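Fructose-bisphosphatase (Pyrococcus horikoshii, PDB 1VDW) probably hydrolyses fructose 1,6-bisphosphate to fructose 6-phosphate and phosphate with the help of magnesium, as a homodimeric member of the inositol monophosphatase superfamily. Local coordinates at residues P111-I116 against E126-K131; A180-G185 against V207-A212. All blocks are in the same frame, centred on the assembly; numbering follows the deposited sequence.

Contact 1: P111-I116 against E126-K131; sequences PIYAFI and EGIPGK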
ATOM      1  N   PRO A 111      29.559   1.141   0.788  1.00 18.86           N
ATOM      2  CA  PRO A 111      28.497   0.345   0.167  1.00 17.32           C
ATOM      3  C   PRO A 111      28.850  -0.024  -1.276  1.00 15.80           C
ATOM      4  O   PRO A 111      29.178   0.841  -2.094  1.00 16.97           O
ATOM      5  CB  PRO A 111      27.271   1.248   0.273  1.00 17.87           C
ATOM      6  CG  PRO A 111      27.850   2.628   0.259  1.00 19.31           C
ATOM      7  CD  PRO A 111      29.196   2.563   0.897  1.00 19.70           C
ATOM      8  N   ILE A 112      28.817  -1.318  -1.578  1.00 15.33           N
ATOM      9  CA  ILE A 112      29.157  -1.781  -2.919  1.00 14.93           C
ATOM     10  C   ILE A 112      28.003  -2.440  -3.659  1.00 13.50           C
ATOM     11  O   ILE A 112      28.056  -2.591  -4.876  1.00 14.52           O
ATOM     12  CB  ILE A 112      30.347  -2.770  -2.884  1.00 14.68           C
ATOM     13  CG1 ILE A 112      30.027  -3.946  -1.958  1.00 16.87           C
ATOM     14  CG2 ILE A 112      31.605  -2.045  -2.413  1.00 15.89           C
ATOM     15  CD1 ILE A 112      31.031  -5.077  -2.031  1.00 19.82           C
ATOM     16  N   TYR A 113      26.957  -2.818  -2.931  1.00 12.93           N
ATOM     17  CA  TYR A 113      25.810  -3.467  -3.550  1.00 12.34           C
ATOM     18  C   TYR A 113      24.653  -3.538  -2.573  1.00 11.05           C
ATOM     19  O   TYR A 113      24.848  -3.697  -1.373  1.00 12.69           O
ATOM     20  CB  TYR A 113      26.185  -4.888  -3.977  1.00 12.26           C
ATOM     21  CG  TYR A 113      25.047  -5.691  -4.564  1.00 10.60           C
ATOM     22  CD1 TYR A 113      24.531  -5.386  -5.820  1.00 12.75           C
ATOM     23  CD2 TYR A 113      24.497  -6.760  -3.867  1.00 12.38           C
ATOM     24  CE1 TYR A 113      23.491  -6.135  -6.368  1.00 12.25           C
ATOM     25  CE2 TYR A 113      23.462  -7.513  -4.401  1.00 12.72           C
ATOM     26  CZ  TYR A 113      22.965  -7.197  -5.650  1.00 12.42           C
ATOM     27  OH  TYR A 113      21.943  -7.952  -6.178  1.00 13.04           O
ATOM     28  N   ALA A 114      23.444  -3.420  -3.104  1.00 10.58           N
ATOM     29  CA  ALA A 114      22.250  -3.523  -2.292  1.00  9.98           C
ATOM     30  C   ALA A 114      21.117  -4.015  -3.166  1.00  9.91           C
ATOM     31  O   ALA A 114      21.095  -3.769  -4.377  1.00 10.08           O
ATOM     32  CB  ALA A 114      21.888  -2.171  -1.693  1.00 11.14           C
ATOM     33  N   PHE A 115      20.188  -4.745  -2.565  1.00  8.63           N
ATOM     34  CA  PHE A 115      19.033  -5.202  -3.315  1.00  8.53           C
ATOM     35  C   PHE A 115      17.821  -5.227  -2.413  1.00  8.55           C
ATOM     36  O   PHE A 115      17.924  -5.332  -1.187  1.00  8.52           O
ATOM     37  CB  PHE A 115      19.267  -6.593  -3.953  1.00  9.22           C
ATOM     38  CG  PHE A 115      19.106  -7.760  -3.009  1.00  9.30           C
ATOM     39  CD1 PHE A 115      17.847  -8.294  -2.741  1.00 11.39           C
ATOM     40  CD2 PHE A 115      20.219  -8.359  -2.432  1.00 11.26           C
ATOM     41  CE1 PHE A 115      17.703  -9.411  -1.914  1.00 12.62           C
ATOM     42  CE2 PHE A 115      20.082  -9.474  -1.605  1.00 12.35           C
ATOM     43  CZ  PHE A 115      18.824 -10.000  -1.349  1.00 12.37           C
ATOM     44  N   ILE A 116      16.673  -5.063  -3.048  1.00  7.80           N
ATOM     45  CA  ILE A 116      15.389  -5.124  -2.375  1.00  8.02           C
ATOM     46  C   ILE A 116      14.545  -6.023  -3.263  1.00  7.47           C
ATOM     47  O   ILE A 116      14.414  -5.781  -4.465  1.00  8.62           O
ATOM     48  CB  ILE A 116      14.721  -3.732  -2.260  1.00  7.56           C
ATOM     49  CG1 ILE A 116      15.480  -2.885  -1.235  1.00  8.43           C
ATOM     50  CG2 ILE A 116      13.247  -3.877  -1.843  1.00  8.74           C
ATOM     51  CD1 ILE A 116      15.064  -1.422  -1.209  1.00  9.98           C
ATOM     52  N   GLU A 126      18.056  -3.395  -7.594  1.00  9.20           N
ATOM     53  CA  GLU A 126      19.467  -3.483  -7.260  1.00  9.72           C
ATOM     54  C   GLU A 126      20.123  -2.117  -7.342  1.00  9.83           C
ATOM     55  O   GLU A 126      19.794  -1.301  -8.201  1.00 10.47           O
ATOM     56  CB  GLU A 126      20.190  -4.445  -8.205  1.00 10.55           C
ATOM     57  CG  GLU A 126      19.705  -5.876  -8.123  1.00 11.66           C
ATOM     58  CD  GLU A 126      20.407  -6.769  -9.122  1.00 13.34           C
ATOM     59  OE1 GLU A 126      21.348  -7.493  -8.726  1.00 13.62           O
ATOM     60  OE2 GLU A 126      20.023  -6.730 -10.306  1.00 13.90           O
ATOM     61  N   GLY A 127      21.054  -1.880  -6.429  1.00 10.62           N
ATOM     62  CA  GLY A 127      21.780  -0.629  -6.410  1.00 11.40           C
ATOM     63  C   GLY A 127      23.256  -0.953  -6.432  1.00 12.09           C
ATOM     64  O   GLY A 127      23.746  -1.714  -5.598  1.00 12.19           O
ATOM     65  N   ILE A 128      23.957  -0.396  -7.412  1.00 12.95           N
ATOM     66  CA  ILE A 128      25.387  -0.623  -7.549  1.00 14.49           C
ATOM     67  C   ILE A 128      26.059   0.738  -7.618  1.00 13.58           C
ATOM     68  O   ILE A 128      26.107   1.364  -8.676  1.00 14.23           O
ATOM     69  CB  ILE A 128      25.706  -1.412  -8.835  1.00 14.90           C
ATOM     70  CG1 ILE A 128      24.889  -2.707  -8.863  1.00 15.84           C
ATOM     71  CG2 ILE A 128      27.201  -1.714  -8.896  1.00 15.69           C
ATOM     72  CD1 ILE A 128      24.992  -3.484 -10.169  1.00 18.14           C
ATOM     73  N   PRO A 129      26.563   1.226  -6.474  1.00 14.22           N
ATOM     74  CA  PRO A 129      27.229   2.530  -6.439  1.00 15.74           C
ATOM     75  C   PRO A 129      28.313   2.629  -7.505  1.00 16.93           C
ATOM     76  O   PRO A 129      29.147   1.733  -7.643  1.00 18.04           O
ATOM     77  CB  PRO A 129      27.789   2.587  -5.023  1.00 15.79           C
ATOM     78  CG  PRO A 129      26.757   1.821  -4.237  1.00 15.54           C
ATOM     79  CD  PRO A 129      26.512   0.627  -5.128  1.00 15.49           C
ATOM     80  N   GLY A 130      28.284   3.716  -8.266  1.00 17.60           N
ATOM     81  CA  GLY A 130      29.274   3.903  -9.307  1.00 17.90           C
ATOM     82  C   GLY A 130      28.847   3.322 -10.641  1.00 19.11           C
ATOM     83  O   GLY A 130      29.544   3.484 -11.642  1.00 20.13           O
ATOM     84  N   LYS A 131      27.706   2.639 -10.665  1.00 18.17           N
ATOM     85  CA  LYS A 131      27.213   2.057 -11.905  1.00 18.83           C
ATOM     86  C   LYS A 131      25.767   2.464 -12.157  1.00 19.09           C
ATOM     87  O   LYS A 131      25.440   2.993 -13.220  1.00 20.37           O
ATOM     88  CB  LYS A 131      27.325   0.532 -11.874  1.00 19.46           C
ATOM     89  CG  LYS A 131      26.923  -0.115 -13.193  1.00 22.80           C
ATOM     90  CD  LYS A 131      27.096  -1.618 -13.167  1.00 24.60           C
ATOM     91  CE  LYS A 131      26.667  -2.236 -14.490  1.00 25.84           C
ATOM     92  NZ  LYS A 131      27.432  -1.688 -15.643  1.00 28.25           N
TER
HETATM   93  O   HOH W   1      29.833  -1.058  -6.231  1.00 26.05           O
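Strands 111-116 and 126-128 run antiparallel as the two arms of a beta hairpin. Ala114 and Gly127 form its hydrogen-bonded pair: Ala114 N reaches Gly127 O at 3.0 Å, and Gly127 N returns a straighter bond (162° at the hydrogen) to Ala114 O. Phe115 and Glu126 make the adjoining non-hydrogen-bonded pair.

The side chain of Tyr113 leaves the backbone pointing away from strand 126-128, yet with CG anti to the backbone N (chi1 177°) the ring swings back along it. CD1 packs against Ile128 CG1 at 4.1 Å, CE1 lies 3.5 Å from Glu126 OE1, and at the tip OH donates a 2.7 Å hydrogen bond to Glu126 OE1. That oxygen lies in the ring plane and accepts through its anti lone pair, the carboxylate standing nearly upright to the ring (86°). Glu126 OE2 makes a salt bridge to Arg7, so both carboxylate oxygens are engaged. A phenylalanine in place of Tyr113 removes the hydroxyl donor to Glu126 OE1 and would probably leave this buried carboxylate less firmly oriented, though Arg7 still holds its other oxygen.

Beyond the paired region, Pro129 CG rests 3.4 Å from Pro111 O, and a water bridges Ile112 O and Pro129 O. Ile112 and Tyr113 form a classic beta bulge opposite Ile105 of strand 100-107. Helix 3-20 packs on Tyr113 and Phe115, while helix 199-211 meets Pro111, Ala114 and Ile116.

Contact 2: A180-G185 against V207-A212; sequences AYLARG and VIAREA
Apolar packing carries the meeting of helices 180-184 and 207-211, with Ala183 at its centre. Its CB points at the other helix and meets three residues there: Ile208 CG2 at 3.8 Å, Ala209 CA at 3.8 Å and, near the helix end, Ala212 CB at 3.9 Å. Ile208 offers its CG2 branch, which stands anti to its own backbone N. Leu182 adds a looser touch from the flank, CD2 to Ala209 CB at 4.4 Å.

Backbone atoms also take part. The small side chains let Ala183 CA and Ala209 CA come within 4.3 Å, and Ala212 CB sits 3.3 Å from Ala183 O, a close methyl-to-carbonyl contact.

Polar bonds lead outward from the pair. Arg184 binds Tyr125 OH through NE and, through NH1, Asn94 O of the second subunit, while Ile208 O accepts from Ser133 OG on strand 132-135.

Gly185 closes the first helix with a Schellman motif, its positive phi (91°) turning the chain out of the last turn. Segment axes only 8.3 Å apart and 14° from parallel describe close alanine-mediated helix packing; in this inositol monophosphatase-like fold, the two helices lie side by side between the sheets.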
ATOM      1  N   ALA A 180      12.336   2.176  -2.661  1.00  7.94           N
ATOM      2  CA  ALA A 180      12.521   1.588  -3.984  1.00  8.42           C
ATOM      3  C   ALA A 180      11.588   2.284  -4.979  1.00  8.08           C
ATOM      4  O   ALA A 180      11.952   2.505  -6.137  1.00  8.33           O
ATOM      5  CB  ALA A 180      12.225   0.089  -3.943  1.00  9.66           C
ATOM      6  N   TYR A 181      10.380   2.615  -4.530  1.00  7.69           N
ATOM      7  CA  TYR A 181       9.418   3.293  -5.391  1.00  7.85           C
ATOM      8  C   TYR A 181       9.949   4.674  -5.751  1.00  8.67           C
ATOM      9  O   TYR A 181       9.798   5.126  -6.886  1.00  9.29           O
ATOM     10  CB  TYR A 181       8.058   3.414  -4.702  1.00  8.78           C
ATOM     11  CG  TYR A 181       7.288   2.113  -4.567  1.00  8.80           C
ATOM     12  CD1 TYR A 181       7.753   0.920  -5.127  1.00  9.81           C
ATOM     13  CD2 TYR A 181       6.088   2.080  -3.860  1.00  9.06           C
ATOM     14  CE1 TYR A 181       7.037  -0.277  -4.979  1.00  9.27           C
ATOM     15  CE2 TYR A 181       5.372   0.900  -3.708  1.00 10.50           C
ATOM     16  CZ  TYR A 181       5.851  -0.270  -4.267  1.00  9.85           C
ATOM     17  OH  TYR A 181       5.128  -1.427  -4.085  1.00 11.39           O
ATOM     18  N   LEU A 182      10.556   5.350  -4.780  1.00  8.79           N
ATOM     19  CA  LEU A 182      11.153   6.654  -5.038  1.00  9.27           C
ATOM     20  C   LEU A 182      12.255   6.483  -6.089  1.00  9.26           C
ATOM     21  O   LEU A 182      12.359   7.266  -7.038  1.00 10.36           O
ATOM     22  CB  LEU A 182      11.757   7.212  -3.749  1.00  9.00           C
ATOM     23  CG  LEU A 182      12.672   8.432  -3.877  1.00 10.19           C
ATOM     24  CD1 LEU A 182      11.887   9.631  -4.385  1.00 12.77           C
ATOM     25  CD2 LEU A 182      13.296   8.725  -2.521  1.00 10.90           C
ATOM     26  N   ALA A 183      13.053   5.433  -5.925  1.00  8.90           N
ATOM     27  CA  ALA A 183      14.164   5.158  -6.823  1.00  8.86           C
ATOM     28  C   ALA A 183      13.765   4.955  -8.277  1.00 10.78           C
ATOM     29  O   ALA A 183      14.529   5.297  -9.182  1.00 11.55           O
ATOM     30  CB  ALA A 183      14.942   3.947  -6.327  1.00  9.49           C
ATOM     31  N   ARG A 184      12.584   4.396  -8.522  1.00 10.46           N
ATOM     32  CA  ARG A 184      12.180   4.167  -9.906  1.00 10.82           C
ATOM     33  C   ARG A 184      11.171   5.177 -10.438  1.00 11.87           C
ATOM     34  O   ARG A 184      10.682   5.040 -11.559  1.00 13.20           O
ATOM     35  CB  ARG A 184      11.656   2.738 -10.097  1.00 11.66           C
ATOM     36  CG  ARG A 184      10.361   2.416  -9.382  1.00 10.80           C
ATOM     37  CD  ARG A 184       9.883   1.011  -9.749  1.00 12.27           C
ATOM     38  NE  ARG A 184       8.683   0.635  -9.008  1.00 12.68           N
ATOM     39  CZ  ARG A 184       7.460   1.077  -9.282  1.00 11.84           C
ATOM     40  NH1 ARG A 184       7.260   1.907 -10.294  1.00 12.23           N
ATOM     41  NH2 ARG A 184       6.441   0.722  -8.515  1.00 12.66           N
ATOM     42  N   GLY A 185      10.846   6.179  -9.632  1.00 10.40           N
ATOM     43  CA  GLY A 185       9.932   7.216 -10.082  1.00 10.99           C
ATOM     44  C   GLY A 185       8.443   7.062  -9.829  1.00 10.70           C
ATOM     45  O   GLY A 185       7.636   7.661 -10.543  1.00 12.53           O
ATOM     46  N   VAL A 207      20.807   3.183  -0.411  1.00  9.80           N
ATOM     47  CA  VAL A 207      21.811   2.940  -1.443  1.00 10.96           C
ATOM     48  C   VAL A 207      21.168   2.949  -2.828  1.00 10.34           C
ATOM     49  O   VAL A 207      21.665   3.587  -3.756  1.00 10.94           O
ATOM     50  CB  VAL A 207      22.517   1.578  -1.238  1.00 10.56           C
ATOM     51  CG1 VAL A 207      23.387   1.246  -2.448  1.00 12.92           C
ATOM     52  CG2 VAL A 207      23.378   1.620   0.013  1.00 12.82           C
ATOM     53  N   ILE A 208      20.047   2.253  -2.963  1.00  9.21           N
ATOM     54  CA  ILE A 208      19.372   2.181  -4.244  1.00 10.20           C
ATOM     55  C   ILE A 208      18.792   3.521  -4.686  1.00  9.47           C
ATOM     56  O   ILE A 208      18.957   3.921  -5.840  1.00 10.47           O
ATOM     57  CB  ILE A 208      18.284   1.086  -4.199  1.00  9.26           C
ATOM     58  CG1 ILE A 208      18.965  -0.279  -4.052  1.00 10.12           C
ATOM     59  CG2 ILE A 208      17.416   1.132  -5.451  1.00 10.95           C
ATOM     60  CD1 ILE A 208      18.027  -1.408  -3.694  1.00  9.71           C
ATOM     61  N   ALA A 209      18.125   4.223  -3.775  1.00  9.53           N
ATOM     62  CA  ALA A 209      17.545   5.513  -4.119  1.00  9.89           C
ATOM     63  C   ALA A 209      18.633   6.526  -4.467  1.00 10.71           C
ATOM     64  O   ALA A 209      18.499   7.274  -5.434  1.00 10.99           O
ATOM     65  CB  ALA A 209      16.690   6.025  -2.966  1.00 10.49           C
ATOM     66  N   ARG A 210      19.715   6.546  -3.696  1.00 11.23           N
ATOM     67  CA  ARG A 210      20.794   7.484  -3.975  1.00 12.71           C
ATOM     68  C   ARG A 210      21.409   7.265  -5.345  1.00 12.43           C
ATOM     69  O   ARG A 210      21.597   8.216  -6.099  1.00 12.46           O
ATOM     70  CB  ARG A 210      21.881   7.392  -2.910  1.00 13.40           C
ATOM     71  CG  ARG A 210      21.574   8.209  -1.692  1.00 16.20           C
ATOM     72  CD  ARG A 210      22.619   8.042  -0.619  1.00 18.69           C
ATOM     73  NE  ARG A 210      22.427   9.051   0.416  1.00 19.50           N
ATOM     74  CZ  ARG A 210      22.934   8.980   1.639  1.00 20.23           C
ATOM     75  NH1 ARG A 210      23.674   7.939   1.998  1.00 19.24           N
ATOM     76  NH2 ARG A 210      22.689   9.951   2.507  1.00 20.85           N
ATOM     77  N   GLU A 211      21.723   6.019  -5.681  1.00 12.16           N
ATOM     78  CA  GLU A 211      22.321   5.755  -6.982  1.00 12.82           C
ATOM     79  C   GLU A 211      21.350   6.114  -8.104  1.00 13.23           C
ATOM     80  O   GLU A 211      21.773   6.435  -9.213  1.00 15.41           O
ATOM     81  CB  GLU A 211      22.761   4.294  -7.082  1.00 13.08           C
ATOM     82  CG  GLU A 211      23.475   3.918  -8.380  1.00 17.00           C
ATOM     83  CD  GLU A 211      24.655   4.819  -8.724  1.00 19.23           C
ATOM     84  OE1 GLU A 211      25.435   5.180  -7.816  1.00 19.54           O
ATOM     85  OE2 GLU A 211      24.812   5.152  -9.918  1.00 21.70           O
ATOM     86  N   ALA A 212      20.052   6.078  -7.807  1.00 11.51           N
ATOM     87  CA  ALA A 212      19.026   6.417  -8.789  1.00 11.65           C
ATOM     88  C   ALA A 212      18.840   7.928  -8.922  1.00 10.98           C
ATOM     89  O   ALA A 212      18.047   8.390  -9.743  1.00 12.00           O
ATOM     90  CB  ALA A 212      17.703   5.757  -8.412  1.00 11.71           C
TER

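Both contacts are buried, but their chemistry differs. Contact 1 joins neighbouring strands of the large mixed sheet through backbone hydrogen bonds and a carboxylate held through both of its oxygens; contact 2 joins two helices through methyl groups. They share no element, yet helix 199-211 of contact 2 lies against the hairpin of contact 1: Ile208 CG1 comes within 3.5 Å of Gly127 N, and Val207 rests on Pro111 and Ala114. At the more open end, Glu211 OE1 lies 3.2 Å from Gly130 N, a probable hydrogen bond between helix and turn. Contact 1 stays within one chain, whereas Tyr181 and Arg184 of contact 2 also reach the second subunit.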